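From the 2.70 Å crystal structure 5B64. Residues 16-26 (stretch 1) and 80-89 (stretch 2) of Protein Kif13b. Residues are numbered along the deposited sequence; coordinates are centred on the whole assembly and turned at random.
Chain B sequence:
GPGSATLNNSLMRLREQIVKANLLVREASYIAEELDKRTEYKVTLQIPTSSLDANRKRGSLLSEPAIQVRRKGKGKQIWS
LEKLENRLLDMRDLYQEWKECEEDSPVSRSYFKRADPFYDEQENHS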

# COMPACT_ATOMS: atom_id res chain seq x y z
N GLU B 16 -25.89 -16.50 19.49
CA GLU B 16 -25.99 -16.50 18.02
C GLU B 16 -25.15 -15.38 17.43
O GLU B 16 -24.60 -15.51 16.33
CB GLU B 16 -27.45 -16.39 17.56
N GLN B 17 -25.06 -14.27 18.17
CA GLN B 17 -24.24 -13.14 17.78
C GLN B 17 -22.76 -13.50 17.81
O GLN B 17 -22.01 -13.13 16.90
CB GLN B 17 -24.49 -11.94 18.69
CG GLN B 17 -25.83 -11.29 18.51
CD GLN B 17 -25.79 -10.19 17.48
OE1 GLN B 17 -26.05 -10.42 16.29
NE2 GLN B 17 -25.47 -8.98 17.94
N ILE B 18 -22.35 -14.21 18.85
CA ILE B 18 -20.96 -14.64 18.97
C ILE B 18 -20.58 -15.64 17.87
O ILE B 18 -19.43 -15.67 17.41
CB ILE B 18 -20.66 -15.20 20.38
CG1 ILE B 18 -20.62 -14.04 21.39
CG2 ILE B 18 -19.35 -15.99 20.38
CD1 ILE B 18 -20.66 -14.44 22.87
N VAL B 19 -21.54 -16.43 17.43
CA VAL B 19 -21.31 -17.33 16.32
C VAL B 19 -21.10 -16.55 15.02
O VAL B 19 -20.15 -16.81 14.27
CB VAL B 19 -22.48 -18.32 16.17
CG1 VAL B 19 -22.51 -18.90 14.77
CG2 VAL B 19 -22.36 -19.42 17.25
N LYS B 20 -21.98 -15.58 14.78
CA LYS B 20 -21.87 -14.70 13.64
C LYS B 20 -20.52 -13.99 13.61
O LYS B 20 -19.86 -13.98 12.58
CB LYS B 20 -23.01 -13.67 13.70
CG LYS B 20 -23.02 -12.58 12.64
CD LYS B 20 -24.34 -11.82 12.74
CE LYS B 20 -24.50 -10.76 11.66
NZ LYS B 20 -25.94 -10.46 11.35
N ALA B 21 -20.11 -13.43 14.74
CA ALA B 21 -18.87 -12.65 14.81
C ALA B 21 -17.67 -13.55 14.58
O ALA B 21 -16.70 -13.17 13.91
CB ALA B 21 -18.76 -11.95 16.16
N ASN B 22 -17.75 -14.76 15.14
CA ASN B 22 -16.70 -15.75 15.00
C ASN B 22 -16.36 -16.04 13.55
O ASN B 22 -15.19 -16.10 13.18
CB ASN B 22 -17.07 -17.03 15.73
CG ASN B 22 -16.65 -17.01 17.18
OD1 ASN B 22 -15.88 -16.14 17.59
ND2 ASN B 22 -17.11 -17.98 17.95
N LEU B 23 -17.40 -16.22 12.73
CA LEU B 23 -17.24 -16.39 11.29
C LEU B 23 -16.68 -15.15 10.56
O LEU B 23 -15.73 -15.25 9.79
CB LEU B 23 -18.59 -16.79 10.67
CG LEU B 23 -19.01 -18.27 10.55
CD1 LEU B 23 -17.91 -19.23 11.00
CD2 LEU B 23 -20.33 -18.57 11.27
N LEU B 24 -17.27 -13.98 10.80
CA LEU B 24 -16.92 -12.77 10.05
C LEU B 24 -15.47 -12.39 10.25
O LEU B 24 -14.77 -11.98 9.33
CB LEU B 24 -17.80 -11.60 10.49
CG LEU B 24 -19.30 -11.81 10.26
CD1 LEU B 24 -20.05 -10.50 10.41
CD2 LEU B 24 -19.53 -12.42 8.89
N VAL B 25 -15.02 -12.54 11.49
CA VAL B 25 -13.68 -12.19 11.89
C VAL B 25 -12.71 -13.06 11.11
O VAL B 25 -11.62 -12.65 10.72
CB VAL B 25 -13.57 -12.36 13.43
CG1 VAL B 25 -12.42 -13.28 13.85
CG2 VAL B 25 -13.54 -10.99 14.12
N ARG B 26 -13.14 -14.28 10.83
CA ARG B 26 -12.36 -15.20 10.05
C ARG B 26 -12.28 -14.81 8.57
O ARG B 26 -11.26 -15.01 7.92
CB ARG B 26 -12.97 -16.59 10.17
CG ARG B 26 -12.46 -17.34 11.37
CD ARG B 26 -11.87 -18.66 10.92
NE ARG B 26 -12.72 -19.77 11.34
CZ ARG B 26 -12.44 -21.05 11.12
NH1 ARG B 26 -11.34 -21.40 10.47
NH2 ARG B 26 -13.29 -21.97 11.56
N SER B 80 -17.16 -2.23 16.50
CA SER B 80 -18.42 -2.89 16.76
C SER B 80 -18.61 -3.98 15.71
O SER B 80 -18.03 -3.93 14.62
CB SER B 80 -19.57 -1.90 16.66
OG SER B 80 -19.83 -1.56 15.30
N LEU B 81 -19.43 -4.98 16.05
CA LEU B 81 -19.78 -6.02 15.11
C LEU B 81 -20.38 -5.41 13.83
O LEU B 81 -20.00 -5.78 12.72
CB LEU B 81 -20.75 -7.03 15.74
CG LEU B 81 -21.11 -8.19 14.82
CD1 LEU B 81 -19.84 -8.97 14.39
CD2 LEU B 81 -22.15 -9.12 15.43
N GLU B 82 -21.30 -4.47 14.01
CA GLU B 82 -21.95 -3.78 12.89
C GLU B 82 -20.90 -3.15 11.99
O GLU B 82 -21.01 -3.19 10.78
CB GLU B 82 -22.91 -2.70 13.40
CG GLU B 82 -23.54 -1.85 12.30
CD GLU B 82 -24.42 -0.70 12.82
OE1 GLU B 82 -25.36 -0.29 12.10
OE2 GLU B 82 -24.16 -0.20 13.94
N LYS B 83 -19.87 -2.59 12.60
CA LYS B 83 -18.83 -1.95 11.83
C LYS B 83 -18.01 -2.96 11.01
O LYS B 83 -17.70 -2.69 9.83
CB LYS B 83 -17.93 -1.07 12.71
CG LYS B 83 -16.67 -0.64 11.99
CD LYS B 83 -15.93 0.46 12.69
CE LYS B 83 -14.59 0.70 12.03
NZ LYS B 83 -13.97 1.93 12.54
N LEU B 84 -17.66 -4.10 11.60
CA LEU B 84 -16.96 -5.15 10.86
C LEU B 84 -17.85 -5.64 9.70
O LEU B 84 -17.40 -5.80 8.55
CB LEU B 84 -16.60 -6.31 11.78
CG LEU B 84 -15.95 -7.55 11.16
CD1 LEU B 84 -14.62 -7.23 10.50
CD2 LEU B 84 -15.73 -8.67 12.21
N GLU B 85 -19.13 -5.82 10.00
CA GLU B 85 -20.06 -6.32 9.02
C GLU B 85 -20.13 -5.38 7.81
O GLU B 85 -20.13 -5.85 6.66
CB GLU B 85 -21.42 -6.50 9.68
CG GLU B 85 -22.35 -7.39 8.92
CD GLU B 85 -23.42 -7.98 9.80
OE1 GLU B 85 -24.43 -8.49 9.27
OE2 GLU B 85 -23.24 -7.91 11.04
N ASN B 86 -20.19 -4.07 8.07
CA ASN B 86 -20.11 -3.05 7.02
C ASN B 86 -18.76 -2.98 6.28
O ASN B 86 -18.72 -2.91 5.04
CB ASN B 86 -20.44 -1.67 7.56
CG ASN B 86 -21.91 -1.53 7.89
OD1 ASN B 86 -22.77 -2.03 7.16
ND2 ASN B 86 -22.20 -0.84 8.99
N ARG B 87 -17.66 -2.99 7.03
CA ARG B 87 -16.35 -2.96 6.40
C ARG B 87 -16.15 -4.16 5.50
O ARG B 87 -15.48 -4.03 4.47
CB ARG B 87 -15.22 -2.93 7.43
CG ARG B 87 -14.89 -1.55 7.90
CD ARG B 87 -14.49 -0.60 6.77
NE ARG B 87 -14.44 0.75 7.32
CZ ARG B 87 -13.50 1.18 8.15
NH1 ARG B 87 -13.57 2.42 8.64
NH2 ARG B 87 -12.49 0.39 8.50
N LEU B 88 -16.71 -5.31 5.88
CA LEU B 88 -16.68 -6.50 5.01
C LEU B 88 -17.25 -6.23 3.60
O LEU B 88 -16.77 -6.79 2.62
CB LEU B 88 -17.38 -7.69 5.68
CG LEU B 88 -16.44 -8.40 6.65
CD1 LEU B 88 -17.19 -9.41 7.53
CD2 LEU B 88 -15.29 -9.06 5.89
N LEU B 89 -18.27 -5.39 3.51
CA LEU B 89 -18.80 -5.01 2.22
C LEU B 89 -17.65 -4.47 1.36
O LEU B 89 -17.51 -4.83 0.19
CB LEU B 89 -19.89 -3.96 2.40
CG LEU B 89 -21.35 -4.41 2.51
CD1 LEU B 89 -21.45 -5.79 3.12
CD2 LEU B 89 -22.20 -3.39 3.31

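Two helical segments of Protein Kif13b, residues 16-26 and 81-89 of one chain, pack with their N-to-C directions 38° apart and their axes 10.3 Å from each other at closest approach. The contact is modest, burying 394 Å² summed over both sides, and is mostly apolar, with one salt bridge. Stretch 2 opens with S80, which lies beyond reach of stretch 1 but caps the helix that makes the contact. It occupies the N-cap position, and its OG accepts a hydrogen bond from K83 N at 2.9 Å, satisfying a backbone amide that has no carbonyl one turn earlier within the helix to bond to. L84 N bonds to S80 O at 3.0 Å, so the regular backbone ladder starts directly from the capping residue.

L81 is the first residue to engage stretch 1 and has the largest area covered by it. Its CA-to-CB bond points toward the other helix, and the side chain (chi1 t, chi2 p) enters a hole formed by Q17, K20, A21 and L24. The tightest of these contacts is A21 CB to L81 CD1 at 3.6 Å. A21 is also the residue of closest backbone register, its CA lying 6.7 Å from L81 CA; with only a methyl group on A21, the leucine packs close to the helix backbone. The other methyl of L81 faces the more polar part of the hole: L81 CD2 lies 4.2 Å from Q17 NE2 and 4.4 Å from K20 CD, the latter a contact with the aliphatic part of the lysine. L24 CD1 completes the surround, 4.3 Å from L81 CD1.

E82 points away and K83 is out of reach, so the next contact comes from L84, three residues after L81 and nearly a full turn on. Its CD2 methyl touches two consecutive residues of stretch 1, lying 4.0 Å from L24 CB and 3.7 Å from V25 CG2. The CA-to-CB bond of V25 points away, yet its CG2 still reaches this leucine.

E85 starts sideways, but its extended side chain brings the carboxylate nearer to stretch 1, where it meets the similarly extended K20. K20 NZ and E85 OE1 form a salt bridge at 3.2 Å; the hydrogen bond within it, from K20 NZ to E85 OE1, is weak. K20 CE approaches E85 OE2 to 3.2 Å as well. Nearer its backbone, E85 also serves the apolar packing: its CG lies 4.1 Å from L24 CD1.

N86 and R87 lie out of reach, and L88, one turn beyond L84, supplies the last contact, with CD1 3.7 Å from L24 CB. It closes the hole of L81, L84, E85 and L88 in which L24 sits. L24 and L81 are thus each a knob in the opposite helix and part of the wall around the other, an interlocking that joins successive turns into one contact. L89, the final residue of the stretch, takes no part.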